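Local coordinates for protein TCR beta chain (Gallus gallus, PDB 6LIR) that pairs with the TCR alpha chain to form the chicken alpha-beta T-cell receptor, which probably recognises peptide antigen presented by MHC molecules, at residues Asn23-Tyr28 against Ser66-Phe71; Ser45-Lys50 against Ser92-Thr97; Ala137-Leu142 against Leu153-Asn158. All blocks are in the same frame, centred on the assembly; numbering follows the deposited sequence.

Contact 1 of 3, residues Asn23-Tyr28 against Ser66-Phe71; sequences NDNHDY and SSQEVF
Gln68 reaches across to the 23-28 loop with a single amide nitrogen, and that NE2 is held by the side chains of Asn25 and Asp27. The bond to the carboxylate is the shorter and straighter of the two: NE2 of Gln68 lies 2.7 Å from OD1 of Asp27, nearly straight at 176°, with the oxygen in the plane of the donating amide and met almost along its own C-O bond. The two flat groups are nevertheless well inclined to each other. Asn25 is used differently. Its OD1 sits 3.2 Å from NE2 of Gln68, but the donor stands above the carbonyl plane of Asn25, away from its lone pairs, and the two amides are inclined by 64°.

Gln68 gets there with CG anti to the backbone N and a bend at chi2 (78°), which brings its CG to 3.5 Å from Asn25 OD1 and swings the amide in front of the loop backbone. The nearest alpha carbons, those of Asn25 and Gln68, are 6.6 Å apart, and the gap is spanned by the Gln68 side chain, which lies against the loop's backbone oxygens as well as its side chains. A leucine in place of Gln68 would probably leave the Asp27 carboxylate without this donor and the Asn25 amide freer to turn.

Nearby, Arg65 donates to the backbone oxygens of Asp27 and Gln68, and Gln22 to that of His26, while the imidazole of His26 points elsewhere, its ND1 bonded to Ser90. The polar tie joins the loop between strands 16-21 and 28-34, the CDR1 position of a V-set domain, to the turn between strands 61-67 and 70-75, the position of the fourth hypervariable loop of a TCR beta chain.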
loop_
_atom_site.group_PDB
_atom_site.type_symbol
_atom_site.label_atom_id
_atom_site.label_comp_id
_atom_site.label_asym_id
_atom_site.label_seq_id
_atom_site.Cartn_x
_atom_site.Cartn_y
_atom_site.Cartn_z
ATOM N N ASN B 23 7.630 -8.436 -20.769
ATOM C CA ASN B 23 7.218 -9.229 -21.919
ATOM C C ASN B 23 6.447 -8.411 -22.949
ATOM O O ASN B 23 5.562 -8.940 -23.622
ATOM N N ASP B 24 6.769 -7.127 -23.101
ATOM C CA ASP B 24 6.070 -6.289 -24.067
ATOM C C ASP B 24 6.957 -5.842 -25.220
ATOM O O ASP B 24 6.537 -4.989 -26.010
ATOM C CB ASP B 24 5.466 -5.065 -23.372
ATOM C CG ASP B 24 4.492 -5.440 -22.277
ATOM O OD1 ASP B 24 3.421 -5.993 -22.603
ATOM O OD2 ASP B 24 4.795 -5.186 -21.091
ATOM N N ASN B 25 8.158 -6.407 -25.349
ATOM C CA ASN B 25 9.099 -6.024 -26.402
ATOM C C ASN B 25 9.407 -4.528 -26.356
ATOM O O ASN B 25 9.635 -3.891 -27.388
ATOM C CB ASN B 25 8.586 -6.430 -27.787
ATOM C CG ASN B 25 9.682 -6.440 -28.834
ATOM O OD1 ASN B 25 10.804 -6.871 -28.567
ATOM N ND2 ASN B 25 9.365 -5.956 -30.030
ATOM N N HIS B 26 9.411 -3.957 -25.157
ATOM C CA HIS B 26 9.624 -2.527 -24.998
ATOM C C HIS B 26 11.102 -2.197 -25.114
ATOM O O HIS B 26 11.951 -2.889 -24.547
ATOM C CB HIS B 26 9.097 -2.054 -23.645
ATOM C CG HIS B 26 7.623 -1.814 -23.621
ATOM N ND1 HIS B 26 6.939 -1.503 -22.466
ATOM C CD2 HIS B 26 6.699 -1.842 -24.610
ATOM C CE1 HIS B 26 5.657 -1.347 -22.746
ATOM N NE2 HIS B 26 5.486 -1.547 -24.040
ATOM N N ASP B 27 11.409 -1.118 -25.836
ATOM C CA ASP B 27 12.806 -0.722 -25.961
ATOM C C ASP B 27 13.281 0.052 -24.742
ATOM O O ASP B 27 14.444 -0.080 -24.343
ATOM C CB ASP B 27 13.007 0.131 -27.217
ATOM C CG ASP B 27 12.747 -0.637 -28.500
ATOM O OD1 ASP B 27 12.868 -1.882 -28.490
ATOM O OD2 ASP B 27 12.423 0.008 -29.521
ATOM N N TYR B 28 12.403 0.833 -24.118
ATOM C CA TYR B 28 12.781 1.631 -22.962
ATOM C C TYR B 28 12.488 0.859 -21.686
ATOM O O TYR B 28 11.390 0.318 -21.516
ATOM C CB TYR B 28 12.035 2.967 -22.954
ATOM C CG TYR B 28 12.477 3.906 -21.852
ATOM C CD1 TYR B 28 13.605 4.705 -22.005
ATOM C CD2 TYR B 28 11.769 3.992 -20.659
ATOM C CE1 TYR B 28 14.013 5.563 -21.001
ATOM C CE2 TYR B 28 12.168 4.847 -19.650
ATOM C CZ TYR B 28 13.292 5.631 -19.826
ATOM O OH TYR B 28 13.696 6.485 -18.825
ATOM N N SER B 66 20.910 -6.521 -20.445
ATOM C CA SER B 66 21.501 -7.718 -21.031
ATOM C C SER B 66 20.753 -8.170 -22.277
ATOM O O SER B 66 21.341 -8.820 -23.150
ATOM C CB SER B 66 21.542 -8.844 -19.996
ATOM O OG SER B 66 20.239 -9.169 -19.542
ATOM N N SER B 67 19.466 -7.855 -22.373
ATOM C CA SER B 67 18.663 -8.240 -23.524
ATOM C C SER B 67 17.432 -7.350 -23.551
ATOM O O SER B 67 17.198 -6.554 -22.639
ATOM C CB SER B 67 18.271 -9.719 -23.463
ATOM O OG SER B 67 17.431 -9.967 -22.348
ATOM N N GLN B 68 16.640 -7.504 -24.616
ATOM C CA GLN B 68 15.420 -6.717 -24.759
ATOM C C GLN B 68 14.477 -6.904 -23.575
ATOM O O GLN B 68 13.761 -5.967 -23.199
ATOM C CB GLN B 68 14.722 -7.091 -26.069
ATOM C CG GLN B 68 13.416 -6.358 -26.341
ATOM C CD GLN B 68 13.619 -4.939 -26.852
ATOM O OE1 GLN B 68 14.636 -4.301 -26.575
ATOM N NE2 GLN B 68 12.644 -4.438 -27.603
ATOM N N GLU B 69 14.483 -8.084 -22.958
ATOM C CA GLU B 69 13.509 -8.411 -21.922
ATOM C C GLU B 69 13.969 -8.062 -20.513
ATOM O O GLU B 69 13.125 -7.946 -19.617
ATOM C CB GLU B 69 13.165 -9.908 -21.966
ATOM C CG GLU B 69 12.520 -10.375 -23.261
ATOM C CD GLU B 69 13.540 -10.702 -24.334
ATOM O OE1 GLU B 69 13.134 -10.958 -25.488
ATOM O OE2 GLU B 69 14.750 -10.698 -24.022
ATOM N N VAL B 70 15.268 -7.877 -20.290
ATOM C CA VAL B 70 15.840 -7.905 -18.950
ATOM C C VAL B 70 16.719 -6.681 -18.746
ATOM O O VAL B 70 17.596 -6.394 -19.570
ATOM C CB VAL B 70 16.659 -9.190 -18.709
ATOM C CG1 VAL B 70 17.224 -9.202 -17.297
ATOM C CG2 VAL B 70 15.806 -10.422 -18.956
ATOM N N PHE B 71 16.513 -5.989 -17.626
ATOM C CA PHE B 71 17.307 -4.824 -17.252
ATOM C C PHE B 71 17.752 -5.015 -15.809
ATOM O O PHE B 71 16.918 -5.025 -14.895
ATOM C CB PHE B 71 16.496 -3.538 -17.414
ATOM C CG PHE B 71 17.308 -2.281 -17.292
ATOM C CD1 PHE B 71 18.648 -2.264 -17.640
ATOM C CD2 PHE B 71 16.722 -1.110 -16.834
ATOM C CE1 PHE B 71 19.393 -1.100 -17.534
ATOM C CE2 PHE B 71 17.460 0.055 -16.723
ATOM C CZ PHE B 71 18.797 0.061 -17.072
#

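Contact 2 of 3, residues Ser45-Lys50 against Ser92-Thr97; sequences SSYGVK and SYKGNT
Tyr47 and Tyr93 bring the two backbones closest, with 7.3 Å between their CA atoms, where the chain that ran in strand 40-46 turns a corner at Tyr47 and faces an irregular loop. The touching itself falls to Tyr47 and Lys94. The phenol and the lysine chain cross at a slant: NZ of Lys94 comes to 2.9 Å from OH of Tyr47 and donates a hydrogen bond to it, while CE of Lys94 lies 4.0 Å from CE1 of the tyrosine. The ammonium therefore meets the hydroxyl end of the ring, with the last methylenes following beside CE1. A bend at chi3 of Lys94 (96°) in an otherwise extended chain turns NZ to the phenol oxygen.

Within the loop, OG1 of Thr97 donates to O of Gly95 at 2.6 Å from above the carbonyl plane, although Gly95 is poorly ordered. Lys94 also packs on Tyr28 of strand 28-34 and on Tyr94 of the TCR alpha chain, and Asn96 is hydrogen-bonded to Ser46 of that alpha chain, so this CDR3-position loop lies at the seam between the two variable domains. One charged donor on one neutral hydroxyl, with little surface buried around it, implies a modest link between the CDR2 and CDR3 positions; the nearby ammonium would probably make the phenol somewhat more acidic.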
loop_
_atom_site.group_PDB
_atom_site.type_symbol
_atom_site.label_atom_id
_atom_site.label_comp_id
_atom_site.label_asym_id
_atom_site.label_seq_id
_atom_site.Cartn_x
_atom_site.Cartn_y
_atom_site.Cartn_z
ATOM N N SER B 45 18.388 4.227 -16.622
ATOM C CA SER B 45 17.459 3.928 -17.701
ATOM C C SER B 45 18.215 3.247 -18.831
ATOM O O SER B 45 19.443 3.138 -18.811
ATOM C CB SER B 45 16.759 5.196 -18.210
ATOM O OG SER B 45 17.665 6.029 -18.917
ATOM N N SER B 46 17.465 2.816 -19.842
ATOM C CA SER B 46 18.040 2.101 -20.972
ATOM C C SER B 46 17.156 2.332 -22.185
ATOM O O SER B 46 15.948 2.084 -22.125
ATOM C CB SER B 46 18.147 0.598 -20.677
ATOM O OG SER B 46 18.479 -0.131 -21.848
ATOM N N TYR B 47 17.755 2.786 -23.282
ATOM C CA TYR B 47 17.005 3.014 -24.508
ATOM C C TYR B 47 16.984 1.792 -25.411
ATOM O O TYR B 47 16.305 1.813 -26.442
ATOM C CB TYR B 47 17.585 4.210 -25.284
ATOM C CG TYR B 47 17.617 5.522 -24.522
ATOM C CD1 TYR B 47 16.655 5.825 -23.564
ATOM C CD2 TYR B 47 18.607 6.468 -24.773
ATOM C CE1 TYR B 47 16.685 7.031 -22.872
ATOM C CE2 TYR B 47 18.645 7.672 -24.087
ATOM C CZ TYR B 47 17.680 7.947 -23.137
ATOM O OH TYR B 47 17.712 9.141 -22.451
ATOM N N GLY B 48 17.675 0.727 -25.029
ATOM C CA GLY B 48 17.791 -0.447 -25.870
ATOM C C GLY B 48 18.804 -1.410 -25.291
ATOM O O GLY B 48 19.435 -1.145 -24.262
ATOM N N VAL B 49 18.929 -2.553 -25.972
ATOM C CA VAL B 49 19.857 -3.591 -25.539
ATOM C C VAL B 49 21.266 -3.030 -25.401
ATOM O O VAL B 49 21.757 -2.297 -26.270
ATOM C CB VAL B 49 19.829 -4.782 -26.512
ATOM C CG1 VAL B 49 20.691 -5.916 -25.984
ATOM C CG2 VAL B 49 18.398 -5.261 -26.722
ATOM N N LYS B 50 21.926 -3.387 -24.297
ATOM C CA LYS B 50 23.304 -2.986 -24.004
ATOM C C LYS B 50 23.502 -1.472 -24.082
ATOM O O LYS B 50 24.597 -0.994 -24.388
ATOM C CB LYS B 50 24.290 -3.703 -24.931
ATOM C CG LYS B 50 24.450 -5.187 -24.635
ATOM C CD LYS B 50 24.913 -5.955 -25.866
ATOM C CE LYS B 50 25.232 -7.401 -25.523
ATOM N NZ LYS B 50 26.442 -7.511 -24.663
ATOM N N SER B 92 7.260 1.661 -24.797
ATOM C CA SER B 92 7.607 1.380 -26.189
ATOM C C SER B 92 8.877 2.119 -26.604
ATOM O O SER B 92 9.783 1.539 -27.215
ATOM C CB SER B 92 6.434 1.746 -27.097
ATOM O OG SER B 92 6.874 2.107 -28.391
ATOM N N TYR B 93 8.946 3.407 -26.275
ATOM C CA TYR B 93 10.120 4.242 -26.484
ATOM C C TYR B 93 9.969 5.447 -25.566
ATOM O O TYR B 93 8.901 5.679 -24.996
ATOM C CB TYR B 93 10.250 4.672 -27.953
ATOM C CG TYR B 93 8.944 5.146 -28.573
ATOM C CD1 TYR B 93 8.362 6.348 -28.186
ATOM C CD2 TYR B 93 8.297 4.394 -29.546
ATOM C CE1 TYR B 93 7.170 6.783 -28.741
ATOM C CE2 TYR B 93 7.100 4.820 -30.106
ATOM C CZ TYR B 93 6.543 6.016 -29.700
ATOM O OH TYR B 93 5.358 6.450 -30.253
ATOM N N LYS B 94 11.044 6.215 -25.422
ATOM C CA LYS B 94 10.946 7.417 -24.611
ATOM C C LYS B 94 10.245 8.532 -25.384
ATOM O O LYS B 94 10.319 8.613 -26.614
ATOM C CB LYS B 94 12.310 7.893 -24.108
ATOM C CG LYS B 94 12.171 9.117 -23.198
ATOM C CD LYS B 94 13.310 9.300 -22.238
ATOM C CE LYS B 94 14.319 10.264 -22.805
ATOM N NZ LYS B 94 15.318 10.654 -21.785
ATOM N N GLY B 95 9.581 9.405 -24.634
ATOM C CA GLY B 95 8.892 10.568 -25.148
ATOM C C GLY B 95 7.390 10.415 -25.215
ATOM O O GLY B 95 6.846 9.785 -26.128
ATOM N N ASN B 96 6.730 11.031 -24.238
ATOM C CA ASN B 96 5.276 11.147 -24.133
ATOM C C ASN B 96 4.566 9.853 -24.523
ATOM O O ASN B 96 3.707 9.812 -25.406
ATOM C CB ASN B 96 4.765 12.326 -24.957
ATOM C CG ASN B 96 3.371 12.745 -24.551
ATOM O OD1 ASN B 96 2.829 12.255 -23.560
ATOM N ND2 ASN B 96 2.784 13.662 -25.309
ATOM N N THR B 97 4.938 8.785 -23.820
ATOM C CA THR B 97 4.377 7.463 -24.009
ATOM C C THR B 97 4.261 6.911 -22.594
ATOM O O THR B 97 5.217 7.030 -21.808
ATOM C CB THR B 97 5.254 6.555 -24.878
ATOM O OG1 THR B 97 5.880 7.337 -25.904
ATOM C CG2 THR B 97 4.429 5.449 -25.526
#

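Contact 3 of 3, residues Ala137-Leu142 against Leu153-Asn158; sequences ATLVCL and LVWKVN
A disulfide sulfur approaches an indole at a slant: SG of Cys141 lies 5.4 Å from the centroid of the six-membered ring of Trp155, 29° off the ring normal, a sulfur-aromatic contact. The closer touch comes from the carbon behind it, CB of Cys141 standing 3.5 Å from CZ2 of Trp155. Two residues earlier on the same strand, CB of Leu139 meets CH2 of the same indole at 3.9 Å. With CG anti to its carbonyl carbon (chi1 -73°), Trp155 sends the benzo end of its ring across to strand 137-142; NE1 is satisfied by Ser183.

This is the conserved disulfide-tryptophan core of an immunoglobulin domain, here of the C1 set: the cysteine of strand B, its disulfide to Cys201 on strand F, and the tryptophan of strand C packed against them between the two sheets. The strands of the two segments belong to opposite sheets, their axes 9.2 Å apart at closest and their directions 140° apart, and no hydrogen bond joins them. Leu153 fills in on the sulfur side, its CD2 4.1 Å from SG of Cys141, and its side chain also packs on Cys201 and Ala203.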
loop_
_atom_site.group_PDB
_atom_site.type_symbol
_atom_site.label_atom_id
_atom_site.label_comp_id
_atom_site.label_asym_id
_atom_site.label_seq_id
_atom_site.Cartn_x
_atom_site.Cartn_y
_atom_site.Cartn_z
ATOM N N ALA B 137 -18.565 -11.020 10.710
ATOM C CA ALA B 137 -17.418 -11.530 11.446
ATOM C C ALA B 137 -16.167 -10.819 10.960
ATOM O O ALA B 137 -15.875 -10.823 9.760
ATOM C CB ALA B 137 -17.272 -13.047 11.277
ATOM N N THR B 138 -15.425 -10.216 11.881
ATOM C CA THR B 138 -14.136 -9.634 11.545
ATOM C C THR B 138 -13.050 -10.602 11.989
ATOM O O THR B 138 -12.964 -10.949 13.172
ATOM C CB THR B 138 -13.943 -8.270 12.208
ATOM O OG1 THR B 138 -15.008 -7.388 11.830
ATOM C CG2 THR B 138 -12.612 -7.656 11.781
ATOM N N LEU B 139 -12.218 -11.019 11.043
ATOM C CA LEU B 139 -11.092 -11.899 11.311
ATOM C C LEU B 139 -9.834 -11.046 11.314
ATOM O O LEU B 139 -9.515 -10.402 10.307
ATOM C CB LEU B 139 -10.985 -13.002 10.259
ATOM C CG LEU B 139 -12.243 -13.807 9.934
ATOM C CD1 LEU B 139 -11.943 -14.821 8.837
ATOM C CD2 LEU B 139 -12.760 -14.499 11.176
ATOM N N VAL B 140 -9.139 -11.018 12.443
ATOM C CA VAL B 140 -7.933 -10.219 12.577
ATOM C C VAL B 140 -6.736 -11.154 12.529
ATOM O O VAL B 140 -6.581 -12.035 13.383
ATOM C CB VAL B 140 -7.950 -9.396 13.871
ATOM C CG1 VAL B 140 -6.764 -8.453 13.905
ATOM C CG2 VAL B 140 -9.259 -8.624 13.975
ATOM N N CYS B 141 -5.890 -10.957 11.528
ATOM C CA CYS B 141 -4.611 -11.635 11.438
ATOM C C CYS B 141 -3.531 -10.692 11.935
ATOM O O CYS B 141 -3.441 -9.553 11.468
ATOM C CB CYS B 141 -4.335 -12.062 9.998
ATOM S SG CYS B 141 -2.761 -12.881 9.756
ATOM N N LEU B 142 -2.705 -11.165 12.859
ATOM C CA LEU B 142 -1.630 -10.354 13.413
ATOM C C LEU B 142 -0.293 -11.013 13.114
ATOM O O LEU B 142 -0.070 -12.174 13.475
ATOM C CB LEU B 142 -1.805 -10.166 14.923
ATOM C CG LEU B 142 -0.626 -9.532 15.669
ATOM C CD1 LEU B 142 -0.457 -8.065 15.294
ATOM C CD2 LEU B 142 -0.784 -9.680 17.178
ATOM N N LEU B 153 1.284 -9.078 4.101
ATOM C CA LEU B 153 0.227 -9.907 4.668
ATOM C C LEU B 153 -0.934 -9.937 3.686
ATOM O O LEU B 153 -1.456 -8.881 3.315
ATOM C CB LEU B 153 -0.217 -9.344 6.023
ATOM C CG LEU B 153 -0.695 -10.268 7.141
ATOM C CD1 LEU B 153 0.348 -11.312 7.480
ATOM C CD2 LEU B 153 -1.040 -9.440 8.373
ATOM N N VAL B 154 -1.354 -11.136 3.279
ATOM C CA VAL B 154 -2.461 -11.281 2.343
ATOM C C VAL B 154 -3.418 -12.348 2.852
ATOM O O VAL B 154 -3.071 -13.180 3.692
ATOM C CB VAL B 154 -1.985 -11.633 0.915
ATOM C CG1 VAL B 154 -1.212 -10.476 0.305
ATOM C CG2 VAL B 154 -1.145 -12.902 0.932
ATOM N N TRP B 155 -4.630 -12.330 2.303
ATOM C CA TRP B 155 -5.649 -13.316 2.623
ATOM C C TRP B 155 -5.952 -14.185 1.410
ATOM O O TRP B 155 -6.014 -13.690 0.280
ATOM C CB TRP B 155 -6.942 -12.640 3.082
ATOM C CG TRP B 155 -6.894 -12.035 4.446
ATOM C CD1 TRP B 155 -6.578 -10.745 4.760
ATOM C CD2 TRP B 155 -7.206 -12.684 5.682
ATOM N NE1 TRP B 155 -6.663 -10.553 6.120
ATOM C CE2 TRP B 155 -7.045 -11.729 6.708
ATOM C CE3 TRP B 155 -7.601 -13.983 6.023
ATOM C CZ2 TRP B 155 -7.267 -12.031 8.049
ATOM C CZ3 TRP B 155 -7.818 -14.281 7.355
ATOM C CH2 TRP B 155 -7.652 -13.309 8.352
ATOM N N LYS B 156 -6.148 -15.479 1.652
ATOM C CA LYS B 156 -6.797 -16.372 0.706
ATOM C C LYS B 156 -8.047 -16.959 1.346
ATOM O O LYS B 156 -8.025 -17.347 2.518
ATOM C CB LYS B 156 -5.853 -17.489 0.255
ATOM C CG LYS B 156 -4.741 -17.016 -0.670
ATOM C CD LYS B 156 -3.970 -18.188 -1.259
ATOM C CE LYS B 156 -2.915 -17.715 -2.239
ATOM N NZ LYS B 156 -2.093 -18.840 -2.763
ATOM N N VAL B 157 -9.128 -17.050 0.577
ATOM C CA VAL B 157 -10.337 -17.736 1.017
ATOM C C VAL B 157 -10.555 -18.916 0.080
ATOM O O VAL B 157 -10.832 -18.729 -1.113
ATOM C CB VAL B 157 -11.560 -16.809 1.036
ATOM C CG1 VAL B 157 -12.799 -17.589 1.437
ATOM C CG2 VAL B 157 -11.331 -15.647 1.992
ATOM N N ASN B 158 -10.452 -20.126 0.625
ATOM C CA ASN B 158 -10.591 -21.367 -0.132
ATOM C C ASN B 158 -9.657 -21.369 -1.344
ATOM O O ASN B 158 -10.074 -21.530 -2.492
ATOM C CB ASN B 158 -12.046 -21.589 -0.548
ATOM C CG ASN B 158 -12.956 -21.841 0.638
ATOM O OD1 ASN B 158 -12.546 -22.447 1.629
ATOM N ND2 ASN B 158 -14.196 -21.375 0.544
#

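In the fold
Contacts 1 and 2 are neighbours at the surface of the variable domain, their centres 9 Å apart, and both are made by polar side chains at or near the loops. Their segments alternate along the chain and share neighbours: Tyr28 packs on both Ser45 and Lys94, and Val49 lies against Gln68. Contact 3, which shares no such neighbour with them, belongs to the constant domain, beyond the chain's centre, with its nearest atoms about 23 Å from contact 1 and about 29 Å from contact 2. There all four touching residues are buried, and two regular strands meet through apolar and sulfur-aromatic packing. The variable domain has its own disulfide, Cys20-Cys88, matching the one in contact 3.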